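Long-range contact in PtLCIB4 H88A mutant (Phaeodactylum tricornutum, PDB 5B5Z), which is a zinc-binding member of the LCIB family of beta-carbonic anhydrases, which probably interconvert carbon dioxide and bicarbonate: residues 40-45 and 261-266. Numbering follows the deposited sequence.
Sequences KRLSQF and FCIRDS
L42 CD2 is the bump at the middle of this contact: it drops into the hollow between the F261 ring and the end of I263, 4.1 Å from F261 CE1 and 3.8 Å from I263 CD1. Together, R41, L42 and F45 form the wall that segment 40-45 offers to the strand. On the strand, F261 and I263, two residues apart, point to the same side and reach the helix as two neighbouring ridges. F261 swings its ring away from its own backbone nitrogen (chi1 -177°), and the far end, CE2 and CZ, meets the aliphatic base of R41, where R41 CG lies 4.0 Å from F261 CE2. R41 therefore contributes methylenes here, and its chain turns at chi2 and chi3, starting at the CB-CG bond. I263 is the second ridge. Its CD1 fits between L42 CD2 and the F45 ring, lying over one face of that ring, 4.1 Å from F45 CG. F45 N bonds to L42 O at 2.9 Å, and R41 O sits in plane at the edge of the F45 ring. No hydrogen bond crosses between 40-45 and 261-266; the interface rests on apolar side chains, with F261, I263 and L42 buried. F274 meets both the F261 and F45 rings, while Y47 touches L42 and I263. This is helix-on-sheet (alpha/beta) packing: helix 31-43 covers one side of the mixed sheet at strand 255-264, which runs antiparallel between strands 238-247 and 270-273; L42 also reaches A239 on the former, and F45 touches E272 on the latter.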
loop_
_atom_site.group_PDB
_atom_site.type_symbol
_atom_site.label_atom_id
_atom_site.label_comp_id
_atom_site.label_asym_id
_atom_site.label_seq_id
_atom_site.Cartn_x
_atom_site.Cartn_y
_atom_site.Cartn_z
ATOM N N LYS A 40 -2.221 -24.432 5.235
ATOM C CA LYS A 40 -2.644 -25.819 5.448
ATOM C C LYS A 40 -4.151 -25.914 5.622
ATOM O O LYS A 40 -4.796 -26.771 5.025
ATOM C CB LYS A 40 -1.945 -26.424 6.668
ATOM C CG LYS A 40 -2.340 -27.881 6.944
ATOM C CD LYS A 40 -1.684 -28.400 8.215
ATOM C CE LYS A 40 -1.760 -29.918 8.303
ATOM N NZ LYS A 40 -0.694 -30.455 9.201
ATOM N N ARG A 41 -4.716 -25.030 6.438
ATOM C CA ARG A 41 -6.149 -25.048 6.670
ATOM C C ARG A 41 -6.933 -24.708 5.407
ATOM O O ARG A 41 -7.871 -25.409 5.045
ATOM C CB ARG A 41 -6.517 -24.079 7.801
ATOM C CG ARG A 41 -8.009 -23.981 8.077
ATOM C CD ARG A 41 -8.597 -25.334 8.457
ATOM N NE ARG A 41 -7.870 -25.946 9.564
ATOM C CZ ARG A 41 -8.242 -25.864 10.837
ATOM N NH1 ARG A 41 -9.336 -25.195 11.169
ATOM N NH2 ARG A 41 -7.519 -26.453 11.783
ATOM N N LEU A 42 -6.550 -23.639 4.713
ATOM C CA LEU A 42 -7.330 -23.220 3.561
ATOM C C LEU A 42 -7.199 -24.185 2.373
ATOM O O LEU A 42 -8.087 -24.236 1.521
ATOM C CB LEU A 42 -6.933 -21.800 3.154
ATOM C CG LEU A 42 -7.315 -20.713 4.170
ATOM C CD1 LEU A 42 -6.866 -19.376 3.605
ATOM C CD2 LEU A 42 -8.816 -20.696 4.441
ATOM N N SER A 43 -6.115 -24.959 2.323
ATOM C CA SER A 43 -5.973 -25.949 1.254
ATOM C C SER A 43 -7.061 -27.012 1.353
ATOM O O SER A 43 -7.483 -27.568 0.344
ATOM C CB SER A 43 -4.594 -26.602 1.273
ATOM O OG SER A 43 -4.416 -27.402 2.427
ATOM N N GLN A 44 -7.516 -27.289 2.568
ATOM C CA GLN A 44 -8.619 -28.228 2.768
ATOM C C GLN A 44 -9.946 -27.671 2.271
ATOM O O GLN A 44 -10.930 -28.407 2.164
ATOM C CB GLN A 44 -8.755 -28.594 4.244
ATOM C CG GLN A 44 -7.542 -29.258 4.844
ATOM C CD GLN A 44 -7.722 -29.499 6.324
ATOM O OE1 GLN A 44 -8.852 -29.592 6.809
ATOM N NE2 GLN A 44 -6.619 -29.598 7.052
ATOM N N PHE A 45 -9.972 -26.374 1.970
ATOM C CA PHE A 45 -11.169 -25.722 1.461
ATOM C C PHE A 45 -10.951 -25.194 0.049
ATOM O O PHE A 45 -11.677 -24.317 -0.419
ATOM C CB PHE A 45 -11.604 -24.598 2.412
ATOM C CG PHE A 45 -12.053 -25.096 3.758
ATOM C CD1 PHE A 45 -11.126 -25.424 4.732
ATOM C CD2 PHE A 45 -13.401 -25.274 4.036
ATOM C CE1 PHE A 45 -11.519 -25.907 5.963
ATOM C CE2 PHE A 45 -13.808 -25.755 5.273
ATOM C CZ PHE A 45 -12.864 -26.076 6.240
ATOM N N PHE A 261 -9.993 -15.705 12.119
ATOM C CA PHE A 261 -9.612 -16.580 11.012
ATOM C C PHE A 261 -10.874 -17.319 10.598
ATOM O O PHE A 261 -11.334 -18.211 11.305
ATOM C CB PHE A 261 -8.506 -17.543 11.421
ATOM C CG PHE A 261 -8.018 -18.419 10.302
ATOM C CD1 PHE A 261 -8.213 -18.060 8.978
ATOM C CD2 PHE A 261 -7.356 -19.602 10.585
ATOM C CE1 PHE A 261 -7.758 -18.878 7.957
ATOM C CE2 PHE A 261 -6.900 -20.426 9.565
ATOM C CZ PHE A 261 -7.091 -20.056 8.254
ATOM N N CYS A 262 -11.449 -16.913 9.474
ATOM C CA CYS A 262 -12.755 -17.425 9.078
ATOM C C CYS A 262 -12.965 -17.316 7.579
ATOM O O CYS A 262 -12.163 -16.705 6.867
ATOM C CB CYS A 262 -13.867 -16.674 9.830
ATOM S SG CYS A 262 -14.063 -14.926 9.363
ATOM N N ILE A 263 -14.051 -17.920 7.107
ATOM C CA ILE A 263 -14.412 -17.884 5.703
ATOM C C ILE A 263 -15.851 -17.408 5.559
ATOM O O ILE A 263 -16.735 -17.848 6.294
ATOM C CB ILE A 263 -14.258 -19.262 5.039
ATOM C CG1 ILE A 263 -12.818 -19.766 5.154
ATOM C CG2 ILE A 263 -14.653 -19.178 3.580
ATOM C CD1 ILE A 263 -12.632 -21.175 4.593
ATOM N N ARG A 264 -16.068 -16.488 4.628
ATOM C CA ARG A 264 -17.399 -15.983 4.315
ATOM C C ARG A 264 -17.772 -16.368 2.888
ATOM O O ARG A 264 -16.898 -16.492 2.037
ATOM C CB ARG A 264 -17.450 -14.463 4.484
ATOM C CG ARG A 264 -17.182 -13.983 5.904
ATOM C CD ARG A 264 -16.879 -12.482 5.921
ATOM N NE ARG A 264 -17.906 -11.715 5.219
ATOM C CZ ARG A 264 -18.682 -10.793 5.785
ATOM N NH1 ARG A 264 -18.543 -10.492 7.068
ATOM N NH2 ARG A 264 -19.588 -10.155 5.057
ATOM N N ASP A 265 -19.064 -16.551 2.620
ATOM C CA ASP A 265 -19.503 -16.865 1.258
ATOM C C ASP A 265 -19.897 -15.601 0.501
ATOM O O ASP A 265 -19.821 -14.498 1.042
ATOM C CB ASP A 265 -20.663 -17.876 1.265
ATOM C CG ASP A 265 -21.898 -17.371 2.002
ATOM O OD1 ASP A 265 -21.984 -16.168 2.329
ATOM O OD2 ASP A 265 -22.798 -18.199 2.258
ATOM N N SER A 266 -20.327 -15.771 -0.748
ATOM C CA SER A 266 -20.630 -14.639 -1.622
ATOM C C SER A 266 -21.847 -13.847 -1.149
ATOM O O SER A 266 -22.097 -12.744 -1.636
ATOM C CB SER A 266 -20.846 -15.118 -3.066
ATOM O OG SER A 266 -21.991 -15.948 -3.173
#